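Spondin-1 (Homo sapiens, PDB 3COO) binds heparin through its reelin-N domain and, as a secreted extracellular-matrix glycoprotein also called F-spondin, probably acts in cell adhesion. Local coordinates at residues 24-29 with 81-86. Numbering follows the deposited sequence.
Sequences RILRAQ and EGDKEE
Glu81 turns its carboxylate onto strand 25-27 and accepts the backbone N-H of Arg27: Arg27 N lies 2.8 Å from Glu81 OE2 and the bond is almost straight, at 174°. The donor comes in from above the carboxylate plane, well tilted out of it. CG of Glu81 stands anti to its own backbone N, and a bend at chi2 then turns the acid onto the strand. The Arg27 side chain crosses it at a slant, with its CB 3.7 Å from Glu81 OE2 and its CD 3.8 Å from Glu81 OE1. The two charged groups do not meet directly, their planes 44° apart; a water in the guanidinium plane takes a bond from Arg27 NH2 and donates one to Glu81 OE1. Replacing Glu81 with an alanine would probably leave the Arg27 N-H without this acceptor and break the water link to the guanidinium. Next along, Leu26 CD2 rests 3.8 Å from Asp83 CB, a methylene that also sits 3.2 Å from Ile25 O. Gly82 lies close over Ile25, its carbonyl O 3.5 Å from Ile25 CG2; its positive phi of 111° is one that would press a CB against the carbonyl O of Glu81. A second water bonds Glu81 O and, weakly, Leu26 O. In the Reeler domain, this packs the loop between strands 72-77 and 91-93 against the short strand 25-27, which pairs in parallel with strand 147-149, while just past that partner Asp151 forms a salt bridge with Arg27 NE.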
loop_
_atom_site.group_PDB
_atom_site.type_symbol
_atom_site.label_atom_id
_atom_site.label_comp_id
_atom_site.label_asym_id
_atom_site.label_seq_id
_atom_site.Cartn_x
_atom_site.Cartn_y
_atom_site.Cartn_z
ATOM N N ARG A 24 9.830 -12.994 10.493
ATOM C CA ARG A 24 8.964 -12.742 9.332
ATOM C C ARG A 24 9.640 -11.921 8.228
ATOM O O ARG A 24 8.979 -11.466 7.304
ATOM C CB ARG A 24 7.660 -12.058 9.778
ATOM C CG ARG A 24 6.816 -12.952 10.685
ATOM C CD ARG A 24 5.653 -12.120 11.150
ATOM N NE ARG A 24 4.885 -12.743 12.222
ATOM C CZ ARG A 24 3.803 -12.175 12.756
ATOM N NH1 ARG A 24 3.370 -10.998 12.297
ATOM N NH2 ARG A 24 3.154 -12.781 13.735
ATOM N N ILE A 25 10.954 -11.807 8.283
ATOM C CA ILE A 25 11.723 -11.032 7.300
ATOM C C ILE A 25 12.532 -12.066 6.511
ATOM O O ILE A 25 13.414 -12.707 7.068
ATOM C CB ILE A 25 12.691 -10.015 7.996
ATOM C CG1 ILE A 25 11.925 -8.900 8.743
ATOM C CG2 ILE A 25 13.689 -9.374 6.996
ATOM C CD1 ILE A 25 11.064 -8.012 7.890
ATOM N N LEU A 26 12.226 -12.230 5.227
ATOM C CA LEU A 26 12.789 -13.351 4.438
ATOM C C LEU A 26 13.260 -12.845 3.090
ATOM O O LEU A 26 12.873 -11.739 2.707
ATOM C CB LEU A 26 11.729 -14.442 4.240
ATOM C CG LEU A 26 11.125 -15.137 5.471
ATOM C CD1 LEU A 26 10.122 -16.196 5.053
ATOM C CD2 LEU A 26 12.241 -15.751 6.321
ATOM N N ARG A 27 14.093 -13.629 2.380
ATOM C CA ARG A 27 14.516 -13.278 1.014
ATOM C C ARG A 27 13.604 -13.991 0.060
ATOM O O ARG A 27 13.404 -15.189 0.205
ATOM C CB ARG A 27 15.922 -13.771 0.686
ATOM C CG ARG A 27 17.046 -13.000 1.211
ATOM C CD ARG A 27 18.295 -13.880 1.110
ATOM N NE ARG A 27 18.959 -13.746 -0.178
ATOM C CZ ARG A 27 20.178 -14.207 -0.446
ATOM N NH1 ARG A 27 20.686 -14.013 -1.651
ATOM N NH2 ARG A 27 20.872 -14.896 0.469
ATOM N N ALA A 28 13.099 -13.289 -0.943
ATOM C CA ALA A 28 12.390 -13.941 -2.032
ATOM C C ALA A 28 13.318 -14.900 -2.795
ATOM O O ALA A 28 14.475 -14.558 -3.078
ATOM C CB ALA A 28 11.779 -12.872 -2.953
ATOM N N GLN A 29 12.839 -16.131 -3.048
ATOM C CA GLN A 29 13.517 -17.112 -3.911
ATOM C C GLN A 29 12.709 -17.199 -5.232
ATOM O O GLN A 29 11.474 -17.111 -5.215
ATOM C CB GLN A 29 13.607 -18.527 -3.261
ATOM C CG GLN A 29 13.862 -18.557 -1.738
ATOM C CD GLN A 29 14.393 -19.897 -1.223
ATOM O OE1 GLN A 29 14.126 -20.950 -1.803
ATOM N NE2 GLN A 29 15.149 -19.858 -0.121
ATOM N N GLU A 81 19.922 -14.072 5.295
ATOM C CA GLU A 81 18.483 -14.159 5.009
ATOM C C GLU A 81 17.676 -12.989 5.544
ATOM O O GLU A 81 16.758 -12.507 4.876
ATOM C CB GLU A 81 17.899 -15.466 5.555
ATOM C CG GLU A 81 16.411 -15.606 5.244
ATOM C CD GLU A 81 16.189 -16.177 3.850
ATOM O OE1 GLU A 81 17.182 -16.750 3.262
ATOM O OE2 GLU A 81 15.020 -16.115 3.377
ATOM N N GLY A 82 17.995 -12.546 6.755
ATOM C CA GLY A 82 17.339 -11.380 7.338
ATOM C C GLY A 82 16.444 -11.781 8.506
ATOM O O GLY A 82 15.955 -10.920 9.232
ATOM N N ASP A 83 16.255 -13.087 8.705
ATOM C CA ASP A 83 15.269 -13.585 9.666
ATOM C C ASP A 83 15.814 -13.820 11.068
ATOM O O ASP A 83 15.156 -14.499 11.883
ATOM C CB ASP A 83 14.561 -14.852 9.141
ATOM C CG ASP A 83 15.501 -16.015 8.982
ATOM O OD1 ASP A 83 16.715 -15.772 8.803
ATOM O OD2 ASP A 83 15.036 -17.156 9.063
ATOM N N LYS A 84 17.030 -13.337 11.295
ATOM C CA LYS A 84 17.691 -13.264 12.596
ATOM C C LYS A 84 18.252 -11.851 12.718
ATOM O O LYS A 84 18.816 -11.305 11.760
ATOM C CB LYS A 84 18.863 -14.287 12.714
ATOM C CG LYS A 84 18.484 -15.713 12.279
ATOM C CD LYS A 84 18.407 -16.720 13.446
ATOM C CE LYS A 84 17.241 -17.713 13.264
ATOM N NZ LYS A 84 16.975 -18.505 14.503
ATOM N N GLU A 85 18.120 -11.280 13.910
ATOM C CA GLU A 85 18.592 -9.924 14.203
ATOM C C GLU A 85 20.072 -9.777 13.843
ATOM O O GLU A 85 20.491 -8.752 13.303
ATOM C CB GLU A 85 18.371 -9.646 15.690
ATOM C CG GLU A 85 18.501 -8.198 16.136
ATOM C CD GLU A 85 17.270 -7.770 16.952
ATOM O OE1 GLU A 85 16.977 -8.402 18.006
ATOM O OE2 GLU A 85 16.564 -6.832 16.510
ATOM N N GLU A 86 20.853 -10.831 14.112
ATOM C CA GLU A 86 22.285 -10.809 13.816
ATOM C C GLU A 86 22.615 -10.666 12.321
ATOM O O GLU A 86 23.726 -10.284 11.957
ATOM C CB GLU A 86 22.958 -12.034 14.421
ATOM C CG GLU A 86 22.737 -12.103 15.930
ATOM C CD GLU A 86 21.612 -13.063 16.363
ATOM O OE1 GLU A 86 21.927 -13.918 17.227
ATOM O OE2 GLU A 86 20.437 -12.983 15.878
HETATM O O HOH W 1 15.586 -10.432 3.456
HETATM O O HOH W 2 19.936 -16.098 2.732
#